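Local coordinates for protein putative fimbriae assembly chaperone (Salmonella typhimurium, PDB 2CO7) that probably acts as a periplasmic chaperone that holds fimbrial subunits in a folded, assembly-ready state on the way to the outer membrane, at residues 167-172 / 210-215; 129-134 / 161-166. One frame throughout, in Å; residues are numbered along the deposited sequence.

Overall arrangement
Interaction 2 is a buried contact across the seam between the two immunoglobulin-like domains, while interaction 1 lies at the surface of the C-terminal domain and joins parts of that domain alone. The two adjoin in sequence: the chain runs from 161-166 into 167-172, yet their centres are about 18 Å apart and they do not otherwise touch. Their chemistry follows their place. Interaction 2 sets one ring edge against an arginine's guanidinium face and another ring beside an isoleucine branch; the arginine's charge is met by two carboxylates outside its segments. Interaction 1 is smaller and largely polar, a serine hydroxyl and an alanine methyl against one glutamate carboxylate, with strand 201-205 holding both segments.

Interaction 1: 167-172 / 210-215; sequences LASVTV and GGESHP
The Glu212 carboxylate has the methyl of Ala168 over one of its faces, with CB 3.8 Å from Glu212 CD and nearly straight above that carbon. Ser169 approaches from the same face but further along, at the rim: its OG donates to Glu212 OE1 at 3.1 Å, on the syn side and 30° out of the carboxylate plane. Methyl and hydroxyl thus share one face of the acid, the first over its carbon and the second near OE1. Glu212 reaches them with an extended chain, CG anti to its own carbonyl carbon. Ser169 sits where the chain turns a corner between strands 167-168 and 170-172.

The second flat group is the His214 ring, which touches its own loop. Its ND1 donates to Pro215 O at 2.8 Å, only 15° off the ring plane. The donor sits above the carbonyl plane and not on a lone pair; the bond probably helps hold the ring's rotation. Phe216 also meets the ring, planes at about 40°. Buried Ser213 OG is gripped twice: it donates to His214 O at 2.8 Å and is also bonded to Val205 N.

In the C-terminal immunoglobulin-like domain, strand 201-205 is what the two segments share. Backbone bonds link Ala168 to Arg204 and Thr171 to Glu202 on one side of the contact, and Ser213 to Val205 on the other. Arg204 also bonds Ser213 O and packs against Glu212 and Pro215, just before the loop passes into strand 216-218, which pairs antiparallel with 201-205.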
loop_
_atom_site.group_PDB
_atom_site.type_symbol
_atom_site.label_atom_id
_atom_site.label_comp_id
_atom_site.label_asym_id
_atom_site.label_seq_id
_atom_site.Cartn_x
_atom_site.Cartn_y
_atom_site.Cartn_z
ATOM N N LEU B 167 9.147 9.605 7.171
ATOM C CA LEU B 167 8.867 11.023 7.352
ATOM C C LEU B 167 7.410 11.374 7.050
ATOM O O LEU B 167 6.802 10.841 6.133
ATOM C CB LEU B 167 9.812 11.895 6.514
ATOM C CG LEU B 167 11.272 12.117 6.986
ATOM C CD1 LEU B 167 11.718 11.379 8.263
ATOM C CD2 LEU B 167 12.164 11.781 5.811
ATOM N N ALA B 168 6.841 12.238 7.889
ATOM C CA ALA B 168 5.514 12.786 7.634
ATOM C C ALA B 168 5.541 14.306 7.806
ATOM O O ALA B 168 6.454 14.855 8.451
ATOM C CB ALA B 168 4.501 12.150 8.563
ATOM N N SER B 169 4.550 14.973 7.214
ATOM C CA SER B 169 4.306 16.416 7.415
ATOM C C SER B 169 5.569 17.247 7.161
ATOM O O SER B 169 5.855 18.189 7.903
ATOM C CB SER B 169 3.767 16.667 8.830
ATOM O OG SER B 169 2.458 16.108 9.018
ATOM N N VAL B 170 6.338 16.871 6.131
ATOM C CA VAL B 170 7.518 17.644 5.686
ATOM C C VAL B 170 7.164 18.983 4.974
ATOM O O VAL B 170 6.364 18.995 4.038
ATOM C CB VAL B 170 8.426 16.805 4.725
ATOM C CG1 VAL B 170 9.670 17.578 4.364
ATOM C CG2 VAL B 170 8.804 15.452 5.331
ATOM N N THR B 171 7.776 20.094 5.397
ATOM C CA THR B 171 7.610 21.376 4.705
ATOM C C THR B 171 8.939 22.079 4.450
ATOM O O THR B 171 9.888 21.913 5.212
ATOM C CB THR B 171 6.688 22.373 5.473
ATOM O OG1 THR B 171 7.161 22.543 6.826
ATOM C CG2 THR B 171 5.236 21.877 5.468
ATOM N N VAL B 172 8.999 22.843 3.366
ATOM C CA VAL B 172 10.169 23.650 3.032
ATOM C C VAL B 172 9.714 25.098 2.869
ATOM O O VAL B 172 8.890 25.406 2.009
ATOM C CB VAL B 172 10.899 23.120 1.759
ATOM C CG1 VAL B 172 11.990 24.085 1.308
ATOM C CG2 VAL B 172 11.484 21.723 2.040
ATOM N N GLY B 210 2.680 4.522 15.508
ATOM C CA GLY B 210 1.781 4.965 14.430
ATOM C C GLY B 210 1.377 6.413 14.345
ATOM O O GLY B 210 0.780 6.833 13.339
ATOM N N GLY B 211 1.638 7.168 15.413
ATOM C CA GLY B 211 1.290 8.587 15.466
ATOM C C GLY B 211 2.501 9.346 14.961
ATOM O O GLY B 211 3.491 8.741 14.567
ATOM N N GLU B 212 2.413 10.675 14.971
ATOM C CA GLU B 212 3.524 11.504 14.518
ATOM C C GLU B 212 4.275 12.100 15.699
ATOM O O GLU B 212 3.685 12.397 16.743
ATOM C CB GLU B 212 3.042 12.571 13.525
ATOM C CG GLU B 212 2.533 11.973 12.201
ATOM C CD GLU B 212 1.904 13.001 11.266
ATOM O OE1 GLU B 212 2.177 14.219 11.422
ATOM O OE2 GLU B 212 1.135 12.590 10.363
ATOM N N SER B 213 5.590 12.221 15.530
ATOM C CA SER B 213 6.466 12.768 16.538
ATOM C C SER B 213 6.197 14.261 16.626
ATOM O O SER B 213 5.449 14.807 15.819
ATOM C CB SER B 213 7.913 12.556 16.120
ATOM O OG SER B 213 8.211 13.343 14.994
ATOM N N HIS B 214 6.843 14.916 17.590
ATOM C CA HIS B 214 6.910 16.372 17.634
ATOM C C HIS B 214 7.719 16.816 16.400
ATOM O O HIS B 214 8.458 16.017 15.816
ATOM C CB HIS B 214 7.622 16.827 18.920
ATOM C CG HIS B 214 9.079 16.463 18.963
ATOM N ND1 HIS B 214 10.052 17.189 18.305
ATOM C CD2 HIS B 214 9.730 15.450 19.586
ATOM C CE1 HIS B 214 11.235 16.638 18.514
ATOM N NE2 HIS B 214 11.067 15.577 19.285
ATOM N N PRO B 215 7.572 18.083 15.989
ATOM C CA PRO B 215 8.297 18.515 14.790
ATOM C C PRO B 215 9.798 18.698 15.011
ATOM O O PRO B 215 10.250 18.950 16.128
ATOM C CB PRO B 215 7.605 19.838 14.417
ATOM C CG PRO B 215 6.347 19.890 15.262
ATOM C CD PRO B 215 6.683 19.143 16.507
#

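Interaction 2: 129-134 / 161-166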
loop_
_atom_site.group_PDB
_atom_site.type_symbol
_atom_site.label_atom_id
_atom_site.label_comp_id
_atom_site.label_asym_id
_atom_site.label_seq_id
_atom_site.Cartn_x
_atom_site.Cartn_y
_atom_site.Cartn_z
ATOM N N ILE B 129 9.321 -3.952 10.585
ATOM C CA ILE B 129 10.666 -3.376 10.722
ATOM C C ILE B 129 11.428 -4.142 11.755
ATOM O O ILE B 129 11.071 -4.116 12.953
ATOM C CB ILE B 129 10.651 -1.844 10.996
ATOM C CG1 ILE B 129 9.859 -1.098 9.886
ATOM C CG2 ILE B 129 12.097 -1.249 11.064
ATOM C CD1 ILE B 129 9.521 0.421 10.198
ATOM N N PHE B 130 12.502 -4.791 11.284
ATOM C CA PHE B 130 13.336 -5.573 12.172
ATOM C C PHE B 130 14.413 -4.711 12.843
ATOM O O PHE B 130 15.204 -4.101 12.149
ATOM C CB PHE B 130 13.949 -6.769 11.432
ATOM C CG PHE B 130 14.748 -7.660 12.326
ATOM C CD1 PHE B 130 14.105 -8.595 13.147
ATOM C CD2 PHE B 130 16.143 -7.581 12.338
ATOM C CE1 PHE B 130 14.889 -9.475 14.000
ATOM C CE2 PHE B 130 16.915 -8.428 13.152
ATOM C CZ PHE B 130 16.281 -9.374 13.990
ATOM N N ARG B 131 14.432 -4.689 14.171
ATOM C CA ARG B 131 15.376 -3.866 14.938
ATOM C C ARG B 131 16.313 -4.758 15.785
ATOM O O ARG B 131 15.901 -5.355 16.834
ATOM C CB ARG B 131 14.610 -2.852 15.802
ATOM C CG ARG B 131 15.531 -1.813 16.503
ATOM C CD ARG B 131 14.730 -0.777 17.198
ATOM N NE ARG B 131 13.893 -0.045 16.226
ATOM C CZ ARG B 131 12.867 0.726 16.544
ATOM N NH1 ARG B 131 12.515 0.912 17.829
ATOM N NH2 ARG B 131 12.189 1.314 15.572
ATOM N N PRO B 132 17.572 -4.873 15.330
ATOM C CA PRO B 132 18.599 -5.590 16.082
ATOM C C PRO B 132 18.675 -5.066 17.514
ATOM O O PRO B 132 18.393 -3.893 17.765
ATOM C CB PRO B 132 19.883 -5.299 15.297
ATOM C CG PRO B 132 19.386 -5.070 13.892
ATOM C CD PRO B 132 18.106 -4.339 14.055
ATOM N N ASP B 133 19.059 -5.940 18.440
ATOM C CA ASP B 133 19.074 -5.585 19.854
ATOM C C ASP B 133 20.104 -4.478 20.146
ATOM O O ASP B 133 19.905 -3.653 21.039
ATOM C CB ASP B 133 19.338 -6.844 20.685
ATOM C CG ASP B 133 18.855 -6.719 22.133
ATOM O OD1 ASP B 133 19.695 -6.859 23.056
ATOM O OD2 ASP B 133 17.653 -6.459 22.341
ATOM N N ALA B 134 21.177 -4.437 19.370
ATOM C CA ALA B 134 22.205 -3.397 19.525
ATOM C C ALA B 134 21.854 -2.068 18.868
ATOM O O ALA B 134 22.616 -1.095 18.982
ATOM C CB ALA B 134 23.569 -3.905 19.032
ATOM N N THR B 161 21.727 7.525 10.477
ATOM C CA THR B 161 21.335 6.692 11.618
ATOM C C THR B 161 21.039 5.274 11.170
ATOM O O THR B 161 20.829 5.056 9.978
ATOM C CB THR B 161 20.035 7.254 12.330
ATOM O OG1 THR B 161 18.858 6.844 11.639
ATOM C CG2 THR B 161 20.061 8.783 12.431
ATOM N N PRO B 162 21.025 4.312 12.120
ATOM C CA PRO B 162 20.632 2.925 11.837
ATOM C C PRO B 162 19.156 2.654 11.593
ATOM O O PRO B 162 18.808 1.485 11.426
ATOM C CB PRO B 162 21.097 2.152 13.083
ATOM C CG PRO B 162 21.163 3.202 14.179
ATOM C CD PRO B 162 21.480 4.503 13.515
ATOM N N PHE B 163 18.312 3.693 11.507
ATOM C CA PHE B 163 16.860 3.499 11.457
ATOM C C PHE B 163 16.272 3.798 10.108
ATOM O O PHE B 163 16.737 4.710 9.439
ATOM C CB PHE B 163 16.147 4.416 12.462
ATOM C CG PHE B 163 16.496 4.132 13.899
ATOM C CD1 PHE B 163 17.519 4.859 14.527
ATOM C CD2 PHE B 163 15.882 3.110 14.598
ATOM C CE1 PHE B 163 17.870 4.598 15.843
ATOM C CE2 PHE B 163 16.214 2.847 15.932
ATOM C CZ PHE B 163 17.224 3.593 16.552
ATOM N N TYR B 164 15.193 3.091 9.737
ATOM C CA TYR B 164 14.313 3.649 8.721
ATOM C C TYR B 164 13.644 4.895 9.256
ATOM O O TYR B 164 13.099 4.881 10.360
ATOM C CB TYR B 164 13.221 2.661 8.262
ATOM C CG TYR B 164 13.833 1.521 7.508
ATOM C CD1 TYR B 164 13.884 1.529 6.121
ATOM C CD2 TYR B 164 14.427 0.457 8.195
ATOM C CE1 TYR B 164 14.486 0.484 5.422
ATOM C CE2 TYR B 164 15.028 -0.614 7.493
ATOM C CZ TYR B 164 15.065 -0.577 6.127
ATOM O OH TYR B 164 15.630 -1.614 5.426
ATOM N N MET B 165 13.620 5.935 8.423
ATOM C CA MET B 165 13.070 7.238 8.814
ATOM C C MET B 165 11.810 7.460 7.981
ATOM O O MET B 165 11.865 7.723 6.779
ATOM C CB MET B 165 14.117 8.346 8.570
ATOM C CG MET B 165 15.229 8.376 9.608
ATOM S SD MET B 165 14.594 9.004 11.209
ATOM C CE MET B 165 16.007 8.722 12.297
ATOM N N ASN B 166 10.670 7.292 8.623
ATOM C CA ASN B 166 9.416 7.332 7.926
ATOM C C ASN B 166 8.891 8.731 8.140
ATOM O O ASN B 166 8.290 9.016 9.165
ATOM C CB ASN B 166 8.507 6.239 8.497
ATOM C CG ASN B 166 9.074 4.861 8.231
ATOM O OD1 ASN B 166 9.198 4.440 7.066
ATOM N ND2 ASN B 166 9.480 4.166 9.296
#
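Phe163 presents its edge, not its face, to the guanidinium of Arg131. The two planes stand 83° apart, and Phe163 CE2 lies over one face of the arginine group, offset toward its rim, 3.7 Å from Arg131 NE. This is the reverse of the usual cation-pi arrangement, where the charge sits over the ring.

The contact bridges the two immunoglobulin-like domains of a PapD-type chaperone: Arg131 closes strand 116-131 of the N-terminal domain, and 161-166 is a loop of the C-terminal one. Arg131 sets out with CG anti to the backbone N (chi1 -172°), then bends at chi3 (-61°), which swings the guanidinium toward the second domain. There its charge is met outside the two segments, NE by Glu90 and NH2 by Asp208, consistent with the interdomain salt bridges known in PapD-like chaperones. Glu90 is also tied to the loop, since its other oxygen accepts from Tyr164 N. That charge neutralisation probably helps a buried guanidinium tolerate hydrocarbon above it.

Other neighbours help place Phe163. Its backbone N donates to Thr161 OG1 at 3.2 Å, an ST turn, and that same oxygen lies at the edge of the Phe163 ring, which also packs on Pro139 and Val142 of helix 139-142.

Further along, one pair is apolar: Ile129 CG2 touches Tyr164 CD2 at 4.1 Å, meeting the ring at a slant, while Tyr164 OH makes a weak hydrogen bond to Leu92 N. Asn166 turns its amide two ways: OD1 accepts from Lys127 NZ in the cleft between the domains, and ND2 rests 3.9 Å from Ile129 CD1.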